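Long-range contact in SeviL (PDB 6LF2), which binds the glycans of GM1b and asialo-GM1 as an R-type lectin of the beta-trefoil fold: residues Q66-E70 with N100-A105. Residue numbers count along the deposited sequence, not the author numbering.
Sequences QYNGE and NKVHKA
Start with Tyr67, the last residue of strand 63-67. Its CA-to-CB bond points toward 100-105, and with chi1 t the ring lies against that turn: Tyr67 CE2 rests 3.8 Å from Ala105 CB, its CD2 3.9 Å from His103 CB, and its CB 3.7 Å from Asn100 ND2. In register, Tyr67 CA and Asn100 CA are 6.9 Å apart, Gly69 CA and His103 CA 6.4 Å. The chain then turns: Asn68 OD1 accepts from Glu70 N at 2.7 Å, an Asx turn, and Gly69 adopts positive phi (91/-18). Across from it, His103 (chi1 m) turns one ring face to Gly69, whose CA sits 3.7 Å from the ring centroid, 13° off the normal, in a CH-pi contact; a CB there would crowd His103 CE1. In this beta-trefoil lectin, the contact joins one strand end to the hairpin turn linking strands 96-100 and 106-110. That turn is held by Asn100 N to Ala105 O (2.9 Å) and Asn100 OD1, accepting from His103 N at 3.1 Å. No direct hydrogen bond crosses; a water sits 2.7 Å from His103 NE2 and donates weakly to Asn68 O at 3.4 Å.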
# COMPACT_ATOMS: atom_id res chain seq x y z
N GLN B 66 -20.36 -4.19 1.18
CA GLN B 66 -21.69 -3.79 0.76
C GLN B 66 -21.99 -2.39 1.28
O GLN B 66 -21.57 -2.02 2.37
CB GLN B 66 -22.75 -4.77 1.28
CG GLN B 66 -24.19 -4.45 0.90
CD GLN B 66 -25.17 -5.38 1.57
OE1 GLN B 66 -24.98 -5.77 2.73
NE2 GLN B 66 -26.22 -5.77 0.84
N TYR B 67 -22.74 -1.62 0.49
CA TYR B 67 -23.36 -0.40 1.00
C TYR B 67 -24.87 -0.53 0.82
O TYR B 67 -25.33 -0.79 -0.29
CB TYR B 67 -22.85 0.84 0.28
CG TYR B 67 -23.39 2.12 0.87
CD1 TYR B 67 -23.24 2.38 2.22
CD2 TYR B 67 -24.04 3.06 0.08
CE1 TYR B 67 -23.72 3.54 2.78
CE2 TYR B 67 -24.52 4.22 0.63
CZ TYR B 67 -24.36 4.46 1.98
OH TYR B 67 -24.84 5.62 2.53
N ASN B 68 -25.62 -0.36 1.90
CA ASN B 68 -27.06 -0.60 1.88
C ASN B 68 -27.88 0.68 1.86
O ASN B 68 -29.09 0.63 2.11
CB ASN B 68 -27.48 -1.48 3.06
CG ASN B 68 -27.26 -0.81 4.40
OD1 ASN B 68 -27.03 0.39 4.48
ND2 ASN B 68 -27.34 -1.60 5.47
N GLY B 69 -27.25 1.82 1.59
CA GLY B 69 -27.89 3.11 1.69
C GLY B 69 -27.75 3.79 3.03
O GLY B 69 -27.95 5.00 3.12
N GLU B 70 -27.42 3.04 4.08
CA GLU B 70 -27.26 3.59 5.42
C GLU B 70 -25.87 3.36 5.99
O GLU B 70 -25.29 4.28 6.58
CB GLU B 70 -28.29 2.98 6.38
CG GLU B 70 -29.75 3.10 5.93
CD GLU B 70 -30.38 4.43 6.32
OE1 GLU B 70 -29.71 5.25 6.98
OE2 GLU B 70 -31.57 4.64 5.96
N ASN B 100 -20.27 2.80 -5.38
CA ASN B 100 -21.31 1.79 -5.22
C ASN B 100 -22.34 1.89 -6.34
O ASN B 100 -22.89 2.96 -6.59
CB ASN B 100 -21.97 1.96 -3.86
CG ASN B 100 -22.95 0.85 -3.55
OD1 ASN B 100 -24.16 1.06 -3.62
ND2 ASN B 100 -22.43 -0.34 -3.23
N LYS B 101 -22.62 0.76 -7.01
CA LYS B 101 -23.48 0.78 -8.19
C LYS B 101 -24.90 1.21 -7.85
O LYS B 101 -25.47 2.08 -8.51
CB LYS B 101 -23.50 -0.58 -8.88
CG LYS B 101 -24.46 -0.64 -10.09
CD LYS B 101 -24.45 -2.01 -10.75
CE LYS B 101 -25.15 -2.01 -12.11
NZ LYS B 101 -26.58 -1.61 -12.02
N VAL B 102 -25.49 0.58 -6.83
CA VAL B 102 -26.91 0.80 -6.54
C VAL B 102 -27.13 2.22 -6.05
O VAL B 102 -28.07 2.91 -6.49
CB VAL B 102 -27.41 -0.24 -5.52
CG1 VAL B 102 -28.76 0.17 -4.94
CG2 VAL B 102 -27.50 -1.61 -6.18
N HIS B 103 -26.26 2.71 -5.17
CA HIS B 103 -26.51 3.96 -4.48
C HIS B 103 -25.67 5.12 -5.00
O HIS B 103 -25.87 6.25 -4.54
CB HIS B 103 -26.27 3.79 -2.98
CG HIS B 103 -27.22 2.82 -2.35
ND1 HIS B 103 -28.54 3.14 -2.10
CD2 HIS B 103 -27.07 1.54 -1.95
CE1 HIS B 103 -29.15 2.10 -1.56
NE2 HIS B 103 -28.28 1.11 -1.46
N LYS B 104 -24.75 4.88 -5.92
CA LYS B 104 -23.88 5.93 -6.47
C LYS B 104 -23.23 6.74 -5.35
O LYS B 104 -23.19 7.97 -5.37
CB LYS B 104 -24.66 6.82 -7.44
CG LYS B 104 -25.23 6.06 -8.66
CD LYS B 104 -24.12 5.41 -9.48
CE LYS B 104 -24.63 4.82 -10.80
NZ LYS B 104 -25.54 3.65 -10.61
N ALA B 105 -22.71 6.02 -4.35
CA ALA B 105 -22.00 6.62 -3.23
C ALA B 105 -20.57 6.07 -3.19
O ALA B 105 -20.36 4.88 -3.43
CB ALA B 105 -22.71 6.34 -1.90
O HOH W 1 -29.88 -1.00 -0.79